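Local coordinates for protein diol-dehydratase (Roseburia inulinivorans, PDB 5I2A) that probably dehydrates 1,2-propanediol as a B12-independent lyase of the glycyl radical enzyme family, selective for substrate and enantiomer, at residues A[52-57]-A[211-216]; A[149-154]-A[474-479]; A[274-279]-A[525-530]; A[478-483]-A[496-501]. One frame throughout, in Å; residues are numbered along the deposited sequence.

Overall arrangement
The four contacts form two groups in the PFL-like fold. Contacts 1 and 3 lie on one side of the chain's centre, with their own centres 10 Å apart. They join helices 49-63, 200-233, 262-279 and 525-529, and the ring of Phe57 touches Glu279 and Phe526. Contacts 2 and 4 have centres 12 Å apart and share Ile478 and Gln479. Here the chain 474-483 touches the end of helix 143-150 in contact 2 and helix 489-521 in contact 4. Contacts 1 and 4 are about 50 Å apart between centres. Contact 1 closes before contact 3 opens. Contact 2 crosses both along the chain, and contact 4 lies inside the loop closed by contact 3.

Contact 1 of 4, residues A[52-57]-A[211-216]; sequences RKARAF and LISCDA
Ser213 OG bonds to Ser209 O, one turn back in its own helix, and lies 3.7 Å from Ala54 CB of the facing helix. The serine hydroxyl is therefore satisfied without a polar partner across the contact. OG lies beside the backbone N (chi1 -57°), on the side where it reaches Ser209 O. No hydrogen bond crosses between segments 52-57 and 211-216.

On one flank Arg55 lays its guanidinium against Ile212. Ile212 CD1 sits over the centre of one face, 3.5 Å from Arg55 CZ, and the two side chains run at about a right angle. Arg55 NH1 is held by a salt bridge to Glu58, which helps to fix the flat group over the methyl. An alanine at Arg55 would probably uncover Ile212 CD1 and leave Glu58 without this charged mate.

Beside this pair, Ile212 CG2 lies 4.2 Å from Ala54 CB. Phe57 turns the edge of its ring to the serine, with CD2 3.8 Å from Ser213 CB. Ala216 CB comes obliquely to the same ring. Pro525 and Phe526 of helix 525-529 also touch Ser213.

The axes of segments 52-57 and 211-216 run nearly parallel, 10° apart, and approach to 8.5 Å. This is close parallel helix packing with small alanine and serine side chains at the interface, here joining helices 49-63 and 200-233 of the PFL-like fold.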
loop_
_atom_site.group_PDB
_atom_site.type_symbol
_atom_site.label_atom_id
_atom_site.label_comp_id
_atom_site.label_asym_id
_atom_site.label_seq_id
_atom_site.Cartn_x
_atom_site.Cartn_y
_atom_site.Cartn_z
ATOM N N ARG A 52 11.241 -1.184 7.026
ATOM C CA ARG A 52 11.906 0.063 7.376
ATOM C C ARG A 52 11.536 0.502 8.799
ATOM O O ARG A 52 12.397 1.014 9.517
ATOM C CB ARG A 52 11.570 1.161 6.372
ATOM C CG ARG A 52 12.000 0.815 4.928
ATOM C CD ARG A 52 11.733 1.971 3.980
ATOM N NE ARG A 52 12.666 3.076 4.168
ATOM C CZ ARG A 52 12.471 4.303 3.693
ATOM N NH1 ARG A 52 11.365 4.592 3.022
ATOM N NH2 ARG A 52 13.376 5.248 3.895
ATOM N N LYS A 53 10.280 0.291 9.205
ATOM C CA LYS A 53 9.843 0.663 10.567
ATOM C C LYS A 53 10.557 -0.196 11.617
ATOM O O LYS A 53 10.967 0.303 12.662
ATOM C CB LYS A 53 8.322 0.507 10.748
ATOM C CG LYS A 53 7.443 1.339 9.827
ATOM C CD LYS A 53 7.480 2.794 10.164
ATOM C CE LYS A 53 6.818 3.042 11.516
ATOM N NZ LYS A 53 7.067 4.421 11.945
ATOM N N ALA A 54 10.681 -1.491 11.329
ATOM C CA ALA A 54 11.357 -2.428 12.225
ATOM C C ALA A 54 12.815 -2.042 12.390
ATOM O O ALA A 54 13.322 -1.993 13.511
ATOM C CB ALA A 54 11.245 -3.854 11.711
ATOM N N ARG A 55 13.470 -1.744 11.270
ATOM C CA ARG A 55 14.868 -1.345 11.283
ATOM C C ARG A 55 15.056 -0.011 12.005
ATOM O O ARG A 55 16.041 0.178 12.690
ATOM C CB ARG A 55 15.428 -1.254 9.856
ATOM C CG ARG A 55 15.583 -2.612 9.168
ATOM C CD ARG A 55 16.680 -3.441 9.803
ATOM N NE ARG A 55 16.905 -4.690 9.075
ATOM C CZ ARG A 55 17.503 -5.755 9.596
ATOM N NH1 ARG A 55 17.933 -5.721 10.853
ATOM N NH2 ARG A 55 17.668 -6.853 8.866
ATOM N N ALA A 56 14.116 0.912 11.848
ATOM C CA ALA A 56 14.236 2.186 12.539
ATOM C C ALA A 56 14.045 1.988 14.060
ATOM O O ALA A 56 14.782 2.546 14.851
ATOM C CB ALA A 56 13.249 3.192 11.980
ATOM N N PHE A 57 13.073 1.164 14.446
ATOM C CA PHE A 57 12.829 0.840 15.854
ATOM C C PHE A 57 14.090 0.196 16.420
ATOM O O PHE A 57 14.549 0.547 17.497
ATOM C CB PHE A 57 11.617 -0.086 15.982
ATOM C CG PHE A 57 11.167 -0.377 17.402
ATOM C CD1 PHE A 57 10.882 0.643 18.295
ATOM C CD2 PHE A 57 10.954 -1.692 17.810
ATOM C CE1 PHE A 57 10.423 0.361 19.579
ATOM C CE2 PHE A 57 10.484 -1.982 19.084
ATOM C CZ PHE A 57 10.216 -0.952 19.967
ATOM N N LEU A 211 10.374 -10.122 14.354
ATOM C CA LEU A 211 11.580 -10.709 14.941
ATOM C C LEU A 211 12.610 -9.619 15.250
ATOM O O LEU A 211 13.154 -9.541 16.348
ATOM C CB LEU A 211 12.185 -11.771 14.003
ATOM C CG LEU A 211 11.359 -13.044 13.788
ATOM C CD1 LEU A 211 12.107 -14.036 12.904
ATOM C CD2 LEU A 211 10.976 -13.680 15.120
ATOM N N ILE A 212 12.843 -8.760 14.272
ATOM C CA ILE A 212 13.767 -7.658 14.429
ATOM C C ILE A 212 13.334 -6.735 15.579
ATOM O O ILE A 212 14.158 -6.336 16.403
ATOM C CB ILE A 212 13.899 -6.877 13.115
ATOM C CG1 ILE A 212 14.601 -7.762 12.076
ATOM C CG2 ILE A 212 14.681 -5.581 13.328
ATOM C CD1 ILE A 212 14.492 -7.273 10.654
ATOM N N SER A 213 12.042 -6.439 15.656
ATOM C CA SER A 213 11.537 -5.552 16.701
ATOM C C SER A 213 11.661 -6.194 18.090
ATOM O O SER A 213 11.978 -5.521 19.060
ATOM C CB SER A 213 10.075 -5.161 16.425
ATOM O OG SER A 213 9.945 -4.542 15.155
ATOM N N CYS A 214 11.400 -7.491 18.187
ATOM C CA CYS A 214 11.550 -8.163 19.466
ATOM C C CYS A 214 13.016 -8.161 19.915
ATOM O O CYS A 214 13.317 -7.856 21.074
ATOM C CB CYS A 214 11.014 -9.585 19.394
ATOM S SG CYS A 214 9.222 -9.674 19.365
ATOM N N ASP A 215 13.930 -8.459 18.997
ATOM C CA ASP A 215 15.350 -8.457 19.336
ATOM C C ASP A 215 15.857 -7.053 19.697
ATOM O O ASP A 215 16.743 -6.915 20.535
ATOM C CB ASP A 215 16.178 -9.059 18.201
ATOM C CG ASP A 215 16.057 -10.577 18.147
ATOM O OD1 ASP A 215 15.856 -11.191 19.216
ATOM O OD2 ASP A 215 16.151 -11.158 17.046
ATOM N N ALA A 216 15.275 -6.018 19.093
ATOM C CA ALA A 216 15.601 -4.643 19.453
ATOM C C ALA A 216 15.254 -4.320 20.920
ATOM O O ALA A 216 16.000 -3.643 21.613
ATOM C CB ALA A 216 14.884 -3.679 18.525
#

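Contact 2 of 4, residues A[149-154]-A[474-479]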
loop_
_atom_site.group_PDB
_atom_site.type_symbol
_atom_site.label_atom_id
_atom_site.label_comp_id
_atom_site.label_asym_id
_atom_site.label_seq_id
_atom_site.Cartn_x
_atom_site.Cartn_y
_atom_site.Cartn_z
ATOM N N MET A 149 -13.586 21.288 8.873
ATOM C CA MET A 149 -12.575 21.435 9.912
ATOM C C MET A 149 -12.188 22.895 10.067
ATOM O O MET A 149 -11.968 23.367 11.176
ATOM C CB MET A 149 -11.353 20.577 9.595
ATOM C CG MET A 149 -11.645 19.073 9.708
ATOM S SD MET A 149 -10.236 18.064 9.211
ATOM C CE MET A 149 -10.204 18.305 7.484
ATOM N N LYS A 150 -12.137 23.608 8.945
ATOM C CA LYS A 150 -11.795 25.029 8.946
ATOM C C LYS A 150 -12.838 25.818 9.746
ATOM O O LYS A 150 -12.518 26.782 10.427
ATOM C CB LYS A 150 -11.689 25.544 7.505
ATOM C CG LYS A 150 -11.367 27.025 7.356
ATOM C CD LYS A 150 -11.180 27.390 5.877
ATOM C CE LYS A 150 -11.974 28.631 5.479
ATOM N NZ LYS A 150 -11.649 29.822 6.321
ATOM N N HIS A 151 -14.079 25.358 9.700
ATOM C CA HIS A 151 -15.147 25.991 10.456
ATOM C C HIS A 151 -15.439 25.271 11.776
ATOM O O HIS A 151 -16.499 25.460 12.386
ATOM C CB HIS A 151 -16.396 26.082 9.584
ATOM C CG HIS A 151 -16.254 27.056 8.457
ATOM N ND1 HIS A 151 -16.537 28.400 8.598
ATOM C CD2 HIS A 151 -15.819 26.894 7.184
ATOM C CE1 HIS A 151 -16.303 29.017 7.452
ATOM N NE2 HIS A 151 -15.874 28.126 6.575
ATOM N N ASN A 152 -14.483 24.448 12.202
ATOM C CA ASN A 152 -14.485 23.869 13.545
ATOM C C ASN A 152 -15.720 23.037 13.912
ATOM O O ASN A 152 -16.177 23.076 15.053
ATOM C CB ASN A 152 -14.307 24.985 14.577
ATOM C CG ASN A 152 -13.044 25.780 14.345
ATOM O OD1 ASN A 152 -11.990 25.214 14.090
ATOM N ND2 ASN A 152 -13.149 27.096 14.408
ATOM N N PHE A 153 -16.253 22.282 12.957
ATOM C CA PHE A 153 -17.300 21.319 13.293
ATOM C C PHE A 153 -16.715 20.180 14.115
ATOM O O PHE A 153 -17.369 19.671 15.017
ATOM C CB PHE A 153 -17.987 20.783 12.033
ATOM C CG PHE A 153 -18.920 21.773 11.419
ATOM C CD1 PHE A 153 -20.227 21.856 11.844
ATOM C CD2 PHE A 153 -18.475 22.657 10.458
ATOM C CE1 PHE A 153 -21.076 22.791 11.306
ATOM C CE2 PHE A 153 -19.325 23.593 9.902
ATOM C CZ PHE A 153 -20.618 23.666 10.323
ATOM N N PHE A 154 -15.480 19.796 13.786
ATOM C CA PHE A 154 -14.779 18.721 14.470
ATOM C C PHE A 154 -13.271 18.875 14.263
ATOM O O PHE A 154 -12.839 19.565 13.351
ATOM C CB PHE A 154 -15.250 17.337 13.962
ATOM C CG PHE A 154 -15.056 17.133 12.477
ATOM C CD1 PHE A 154 -13.838 16.694 11.975
ATOM C CD2 PHE A 154 -16.086 17.389 11.588
ATOM C CE1 PHE A 154 -13.648 16.509 10.613
ATOM C CE2 PHE A 154 -15.903 17.210 10.215
ATOM C CZ PHE A 154 -14.686 16.781 9.726
ATOM N N GLU A 474 -19.710 33.018 4.737
ATOM C CA GLU A 474 -19.498 31.993 3.715
ATOM C C GLU A 474 -20.248 30.694 4.003
ATOM O O GLU A 474 -20.581 30.393 5.147
ATOM C CB GLU A 474 -18.006 31.712 3.547
ATOM C CG GLU A 474 -17.172 31.948 4.785
ATOM C CD GLU A 474 -15.684 32.037 4.475
ATOM O OE1 GLU A 474 -14.894 32.310 5.406
ATOM O OE2 GLU A 474 -15.308 31.832 3.300
ATOM N N ILE A 475 -20.523 29.939 2.949
ATOM C CA ILE A 475 -21.127 28.623 3.089
ATOM C C ILE A 475 -20.180 27.712 3.866
ATOM O O ILE A 475 -19.009 27.583 3.513
ATOM C CB ILE A 475 -21.462 28.008 1.720
ATOM C CG1 ILE A 475 -22.586 28.807 1.052
ATOM C CG2 ILE A 475 -21.894 26.548 1.871
ATOM C CD1 ILE A 475 -23.214 28.114 -0.135
ATOM N N ALA A 476 -20.679 27.115 4.944
ATOM C CA ALA A 476 -19.837 26.290 5.809
ATOM C C ALA A 476 -20.419 24.898 6.020
ATOM O O ALA A 476 -19.774 24.042 6.612
ATOM C CB ALA A 476 -19.640 26.966 7.144
ATOM N N SER A 477 -21.649 24.699 5.557
ATOM C CA SER A 477 -22.369 23.442 5.725
ATOM C C SER A 477 -23.547 23.419 4.754
ATOM O O SER A 477 -23.689 24.328 3.938
ATOM C CB SER A 477 -22.852 23.279 7.172
ATOM O OG SER A 477 -23.354 21.979 7.397
ATOM N N ILE A 478 -24.380 22.387 4.825
ATOM C CA ILE A 478 -25.575 22.328 3.984
ATOM C C ILE A 478 -26.591 23.400 4.377
ATOM O O ILE A 478 -26.593 23.875 5.515
ATOM C CB ILE A 478 -26.265 20.952 4.050
ATOM C CG1 ILE A 478 -26.524 20.550 5.500
ATOM C CG2 ILE A 478 -25.421 19.907 3.366
ATOM C CD1 ILE A 478 -27.339 19.283 5.651
ATOM N N GLN A 479 -27.432 23.783 3.419
ATOM C CA GLN A 479 -28.516 24.740 3.650
ATOM C C GLN A 479 -29.792 23.998 4.022
ATOM O O GLN A 479 -30.436 23.396 3.176
ATOM C CB GLN A 479 -28.770 25.613 2.408
ATOM C CG GLN A 479 -27.811 26.783 2.247
ATOM C CD GLN A 479 -26.366 26.333 2.254
ATOM O OE1 GLN A 479 -25.904 25.695 1.309
ATOM N NE2 GLN A 479 -25.653 26.630 3.342
#
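His151 lays one face of its imidazole over the methyl of Ala476. The CB of Ala476 stands 3.6 Å from the centroid of the His151 ring and only 10° off its normal, a CH-pi contact. With chi1 at -69°, His151 CG lies anti to the carbonyl carbon and comes within 3.6 Å of Ala476 CB. The ring nitrogen ND1 bonds to Asp471 OD2, on the neighbouring strand 470-471, which helps to fix the rotation of the ring.

Glu474 meets the same ring from another direction. Its CG lies at the edge, 4.1 Å from His151 CE1, and the carboxylate plane is almost perpendicular to the imidazole. Lys150 reaches in from the helix. Its NZ stays 4.2 Å from Glu474 OE1, so the opposite charges are near but form no salt bridge.

The turn that presents these groups is a Schellman motif closing helix 143-150. Asn152 has positive phi (58°) and is its C-prime residue. Phe153 N bonds to Ala148 O, and Asn152 N bonds to Met149 O at 2.9 Å.

Phe153 follows directly and packs on Ala476 and Ser477, just after strand 474-475. Its CE2 lies 3.4 Å from Ala476 O, and its CZ lies 3.9 Å from Ser477 CB, both obliquely to the ring. Phe153 CE2 also comes within 4.4 Å of Ala476 CB. Arg460, Pro461 and Met464 of helix 459-467 touch the same phenyl.

Contact 3 of 4, residues A[274-279]-A[525-530]; sequences QVLQIE and PFESCL
Glu279 points its carboxylate at the first turn of helix 525-529 and takes two backbone N-H groups, one on each oxygen. Glu527 N donates to Glu279 OE1 at 2.9 Å through the syn lone pair. Phe526 N donates to Glu279 OE2 at 2.9 Å on the syn side, somewhat out of the carboxylate plane. The side chain is extended, with CG anti to the backbone N (chi1 -173°), and this carries the carboxylate across to the other helix. The carboxylate is buried, and both oxygens are satisfied by these amides. The start of the helix would probably also help to stabilise its negative charge.

Next to this pair the aromatic residue takes over. The Glu279 and Phe526 side chains cross obliquely, carboxylate and ring planes 59° apart, and the phenyl runs toward helix 262-279. Val275 CG2 reaches the ring at CE2 of Phe526, 3.6 Å away. Leu276 CD2 touches Phe526 CD2 at 3.9 Å. Both methyls approach the ring obliquely.

Leu276 also crosses Glu527 at about a right angle. Its CD2 rests 3.7 Å from Glu527 CA, against the backbone, while the carboxylate of Glu527 leads away to Gln542. Phe57 of helix 49-63 packs on Val275 and Glu279.

The axes of the short segments 274-279 and 525-529 lie 135° apart and approach to 9.7 Å. The motif is an acidic side chain from one helix accepting the N-H groups of the first turn of another, here a buried contact joining helices 262-279 and 525-529 of the PFL-like fold.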
loop_
_atom_site.group_PDB
_atom_site.type_symbol
_atom_site.label_atom_id
_atom_site.label_comp_id
_atom_site.label_asym_id
_atom_site.label_seq_id
_atom_site.Cartn_x
_atom_site.Cartn_y
_atom_site.Cartn_z
ATOM N N GLN A 274 7.107 1.243 28.143
ATOM C CA GLN A 274 7.983 2.289 27.656
ATOM C C GLN A 274 8.238 2.203 26.146
ATOM O O GLN A 274 8.048 3.188 25.433
ATOM C CB GLN A 274 9.323 2.259 28.401
ATOM C CG GLN A 274 10.239 3.416 28.008
ATOM C CD GLN A 274 11.705 3.164 28.360
ATOM O OE1 GLN A 274 12.058 2.103 28.872
ATOM N NE2 GLN A 274 12.554 4.141 28.085
ATOM N N VAL A 275 8.662 1.039 25.654
ATOM C CA VAL A 275 9.124 0.991 24.266
ATOM C C VAL A 275 7.972 1.139 23.268
ATOM O O VAL A 275 8.186 1.623 22.167
ATOM C CB VAL A 275 9.910 -0.303 23.935
ATOM C CG1 VAL A 275 11.171 -0.393 24.792
ATOM C CG2 VAL A 275 9.021 -1.552 24.064
ATOM N N LEU A 276 6.759 0.746 23.661
ATOM C CA LEU A 276 5.583 0.980 22.830
ATOM C C LEU A 276 5.484 2.463 22.490
ATOM O O LEU A 276 5.073 2.820 21.395
ATOM C CB LEU A 276 4.302 0.505 23.523
ATOM C CG LEU A 276 4.072 -1.011 23.542
ATOM C CD1 LEU A 276 2.913 -1.345 24.453
ATOM C CD2 LEU A 276 3.824 -1.562 22.127
ATOM N N GLN A 277 5.895 3.315 23.428
ATOM C CA GLN A 277 5.764 4.762 23.267
ATOM C C GLN A 277 7.031 5.409 22.697
ATOM O O GLN A 277 7.078 6.615 22.452
ATOM C CB GLN A 277 5.356 5.389 24.607
ATOM C CG GLN A 277 3.969 4.853 25.019
ATOM C CD GLN A 277 3.459 5.396 26.313
ATOM O OE1 GLN A 277 2.879 6.473 26.355
ATOM N NE2 GLN A 277 3.644 4.634 27.388
ATOM N N ILE A 278 8.040 4.582 22.469
ATOM C CA ILE A 278 9.165 4.943 21.623
ATOM C C ILE A 278 8.836 4.565 20.167
ATOM O O ILE A 278 9.086 5.336 19.255
ATOM C CB ILE A 278 10.461 4.238 22.088
ATOM C CG1 ILE A 278 10.916 4.794 23.444
ATOM C CG2 ILE A 278 11.576 4.377 21.053
ATOM C CD1 ILE A 278 12.136 4.061 24.010
ATOM N N GLU A 279 8.258 3.383 19.972
ATOM C CA GLU A 279 7.889 2.914 18.638
ATOM C C GLU A 279 6.929 3.887 17.973
ATOM O O GLU A 279 7.077 4.200 16.804
ATOM C CB GLU A 279 7.248 1.512 18.674
ATOM C CG GLU A 279 7.014 0.968 17.255
ATOM C CD GLU A 279 6.284 -0.373 17.203
ATOM O OE1 GLU A 279 5.432 -0.640 18.081
ATOM O OE2 GLU A 279 6.591 -1.156 16.272
ATOM N N PRO A 525 5.274 -3.066 13.796
ATOM C CA PRO A 525 5.439 -4.496 14.061
ATOM C C PRO A 525 5.505 -4.840 15.543
ATOM O O PRO A 525 5.019 -5.908 15.885
ATOM C CB PRO A 525 6.756 -4.845 13.354
ATOM C CG PRO A 525 7.368 -3.547 12.975
ATOM C CD PRO A 525 6.297 -2.531 12.892
ATOM N N PHE A 526 6.052 -3.984 16.405
ATOM C CA PHE A 526 6.151 -4.415 17.802
ATOM C C PHE A 526 4.799 -4.362 18.522
ATOM O O PHE A 526 4.388 -5.345 19.149
ATOM C CB PHE A 526 7.194 -3.621 18.613
ATOM C CG PHE A 526 7.445 -4.240 19.961
ATOM C CD1 PHE A 526 8.007 -5.515 20.043
ATOM C CD2 PHE A 526 7.046 -3.605 21.133
ATOM C CE1 PHE A 526 8.203 -6.139 21.274
ATOM C CE2 PHE A 526 7.247 -4.214 22.376
ATOM C CZ PHE A 526 7.821 -5.487 22.443
ATOM N N GLU A 527 4.102 -3.236 18.439
ATOM C CA GLU A 527 2.744 -3.177 18.982
ATOM C C GLU A 527 1.852 -4.283 18.379
ATOM O O GLU A 527 1.091 -4.933 19.095
ATOM C CB GLU A 527 2.125 -1.807 18.747
ATOM C CG GLU A 527 0.791 -1.586 19.463
ATOM C CD GLU A 527 -0.415 -1.955 18.623
ATOM O OE1 GLU A 527 -0.263 -2.131 17.396
ATOM O OE2 GLU A 527 -1.523 -2.062 19.194
ATOM N N SER A 528 1.979 -4.527 17.078
ATOM C CA SER A 528 1.123 -5.519 16.418
ATOM C C SER A 528 1.339 -6.947 16.931
ATOM O O SER A 528 0.381 -7.714 17.050
ATOM C CB SER A 528 1.325 -5.498 14.892
ATOM O OG SER A 528 0.889 -4.275 14.334
ATOM N N CYS A 529 2.582 -7.305 17.241
ATOM C CA CYS A 529 2.863 -8.692 17.581
ATOM C C CYS A 529 2.239 -9.049 18.925
ATOM O O CYS A 529 2.040 -10.218 19.222
ATOM C CB CYS A 529 4.373 -8.982 17.599
ATOM S SG CYS A 529 5.345 -8.377 19.014
ATOM N N LEU A 530 1.900 -8.034 19.715
ATOM C CA LEU A 530 1.256 -8.268 21.004
ATOM C C LEU A 530 -0.278 -8.097 20.945
ATOM O O LEU A 530 -0.942 -7.960 21.974
ATOM C CB LEU A 530 1.865 -7.337 22.051
ATOM C CG LEU A 530 3.384 -7.424 22.195
ATOM C CD1 LEU A 530 3.869 -6.457 23.257
ATOM C CD2 LEU A 530 3.785 -8.874 22.519
#

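Contact 4 of 4, residues A[478-483]-A[496-501]; sequences IQTGNV and YRKQML
Gln499 NE2 donates to Ile478 O at 2.8 Å, so a helix side chain holds the loop that leads from strand 474-475 into helix 489-521. In this part of the PFL-like fold, a helix side chain is hydrogen-bonded to the backbone of the preceding loop, which folds back over its own helix. The donor stands above the carbonyl plane of Ile478, 39° out of it. In one of the two conformers of Thr480, its OG1 accepts from Gln499 NE2 at 3.1 Å, in the plane of the carboxamide. This second bond is therefore doubtful.

The glutamine gets there by bending. Its CG is anti to the carbonyl carbon (chi1 -71°), and a further bend at chi2 (-70°) swings CD toward the loop. OE1 is turned to Ser477 OG, which it bonds, so both ends of the amide are engaged and the group cannot easily flip. An alanine at Gln499 would probably leave Ile478 O without this donor, take from Ser477 OG one of its partners, and let the loop move more freely against the helix.

Ile478 slides past Gln499 in the opposite direction. Its CG1 sits between the backbone N and the carbonyl carbon, the crowded position, and lies 3.8 Å from Gln499 NE2. In that same conformer Thr480 CG2 comes 4.1 Å from Lys498 CB. The lysine itself runs on extended, and its NZ forms a weak, long ion pair with Glu494. Met464 and Pro461 of helix 459-467 also touch Gln499. At the end of the isoleucine chain, Ile478 CD1 touches Lys498 O at 3.6 Å.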
loop_
_atom_site.group_PDB
_atom_site.type_symbol
_atom_site.label_atom_id
_atom_site.label_comp_id
_atom_site.label_asym_id
_atom_site.label_seq_id
_atom_site.Cartn_x
_atom_site.Cartn_y
_atom_site.Cartn_z
ATOM N N ILE A 478 -24.380 22.387 4.825
ATOM C CA ILE A 478 -25.575 22.328 3.984
ATOM C C ILE A 478 -26.591 23.400 4.377
ATOM O O ILE A 478 -26.593 23.875 5.515
ATOM C CB ILE A 478 -26.265 20.952 4.050
ATOM C CG1 ILE A 478 -26.524 20.550 5.500
ATOM C CG2 ILE A 478 -25.421 19.907 3.366
ATOM C CD1 ILE A 478 -27.339 19.283 5.651
ATOM N N GLN A 479 -27.432 23.783 3.419
ATOM C CA GLN A 479 -28.516 24.740 3.650
ATOM C C GLN A 479 -29.792 23.998 4.022
ATOM O O GLN A 479 -30.436 23.396 3.176
ATOM C CB GLN A 479 -28.770 25.613 2.408
ATOM C CG GLN A 479 -27.811 26.783 2.247
ATOM C CD GLN A 479 -26.366 26.333 2.254
ATOM O OE1 GLN A 479 -25.904 25.695 1.309
ATOM N NE2 GLN A 479 -25.653 26.630 3.342
ATOM N N THR A 480 -30.173 24.033 5.285
ATOM C CA THR A 480 -31.359 23.348 5.766
ATOM C C THR A 480 -32.587 24.258 5.795
ATOM O O THR A 480 -33.661 23.844 6.205
ATOM C CB THR A 480 -31.130 22.779 7.183
ATOM O OG1 THR A 480 -30.373 23.714 7.954
ATOM C CG2 THR A 480 -30.387 21.457 7.117
ATOM N N GLY A 481 -32.416 25.513 5.396
ATOM C CA GLY A 481 -33.539 26.434 5.332
ATOM C C GLY A 481 -33.420 27.645 6.234
ATOM O O GLY A 481 -32.752 27.607 7.264
ATOM N N ASN A 482 -34.053 28.741 5.829
ATOM C CA ASN A 482 -34.131 29.919 6.676
ATOM C C ASN A 482 -34.803 29.549 7.997
ATOM O O ASN A 482 -35.920 29.039 8.006
ATOM C CB ASN A 482 -34.899 31.043 5.976
ATOM C CG ASN A 482 -34.777 32.365 6.702
ATOM O OD1 ASN A 482 -35.134 32.479 7.879
ATOM N ND2 ASN A 482 -34.249 33.368 6.015
ATOM N N VAL A 483 -34.120 29.799 9.107
ATOM C CA VAL A 483 -34.588 29.320 10.405
ATOM C C VAL A 483 -35.936 29.937 10.801
ATOM O O VAL A 483 -36.716 29.327 11.535
ATOM C CB VAL A 483 -33.539 29.595 11.517
ATOM C CG1 VAL A 483 -33.413 31.085 11.797
ATOM C CG2 VAL A 483 -33.881 28.826 12.779
ATOM N N TYR A 496 -31.764 20.237 12.427
ATOM C CA TYR A 496 -30.611 19.926 13.262
ATOM C C TYR A 496 -30.100 18.513 12.991
ATOM O O TYR A 496 -28.891 18.301 12.881
ATOM C CB TYR A 496 -30.943 20.086 14.745
ATOM C CG TYR A 496 -29.795 19.727 15.666
ATOM C CD1 TYR A 496 -28.563 20.364 15.563
ATOM C CD2 TYR A 496 -29.945 18.760 16.641
ATOM C CE1 TYR A 496 -27.509 20.034 16.415
ATOM C CE2 TYR A 496 -28.898 18.422 17.490
ATOM C CZ TYR A 496 -27.693 19.056 17.372
ATOM O OH TYR A 496 -26.675 18.703 18.210
ATOM N N ARG A 497 -31.020 17.557 12.864
ATOM C CA ARG A 497 -30.633 16.169 12.579
ATOM C C ARG A 497 -29.797 16.110 11.295
ATOM O O ARG A 497 -28.774 15.420 11.238
ATOM C CB ARG A 497 -31.859 15.257 12.459
ATOM C CG ARG A 497 -31.523 13.761 12.405
ATOM C CD ARG A 497 -32.734 12.902 12.037
ATOM N NE ARG A 497 -33.210 13.192 10.690
ATOM C CZ ARG A 497 -32.683 12.681 9.582
ATOM N NH1 ARG A 497 -31.658 11.845 9.651
ATOM N NH2 ARG A 497 -33.184 13.001 8.401
ATOM N N LYS A 498 -30.213 16.868 10.283
ATOM C CA LYS A 498 -29.520 16.842 8.996
ATOM C C LYS A 498 -28.166 17.546 9.047
ATOM O O LYS A 498 -27.210 17.081 8.435
ATOM C CB LYS A 498 -30.384 17.471 7.894
ATOM C CG LYS A 498 -31.639 16.680 7.486
ATOM C CD LYS A 498 -32.517 17.561 6.592
ATOM C CE LYS A 498 -33.825 16.907 6.204
ATOM N NZ LYS A 498 -34.771 17.888 5.589
ATOM N N GLN A 499 -28.088 18.674 9.750
ATOM C CA GLN A 499 -26.802 19.334 9.947
ATOM C C GLN A 499 -25.829 18.379 10.644
ATOM O O GLN A 499 -24.647 18.353 10.335
ATOM C CB GLN A 499 -26.949 20.617 10.771
ATOM C CG GLN A 499 -27.623 21.760 10.048
ATOM C CD GLN A 499 -26.751 22.333 8.956
ATOM O OE1 GLN A 499 -25.559 22.029 8.866
ATOM N NE2 GLN A 499 -27.335 23.168 8.126
ATOM N N MET A 500 -26.345 17.613 11.598
ATOM C CA MET A 500 -25.526 16.666 12.330
ATOM C C MET A 500 -25.034 15.566 11.395
ATOM O O MET A 500 -23.847 15.291 11.347
ATOM C CB MET A 500 -26.310 16.072 13.500
ATOM C CG MET A 500 -26.504 17.067 14.645
ATOM S SD MET A 500 -25.004 17.266 15.632
ATOM C CE MET A 500 -25.048 15.759 16.592
ATOM N N LEU A 501 -25.957 14.961 10.649
ATOM C CA LEU A 501 -25.633 13.835 9.781
ATOM C C LEU A 501 -24.599 14.218 8.731
ATOM O O LEU A 501 -23.635 13.492 8.515
ATOM C CB LEU A 501 -26.896 13.288 9.110
ATOM C CG LEU A 501 -26.726 12.008 8.288
ATOM C CD1 LEU A 501 -26.116 10.888 9.115
ATOM C CD2 LEU A 501 -28.056 11.571 7.687
#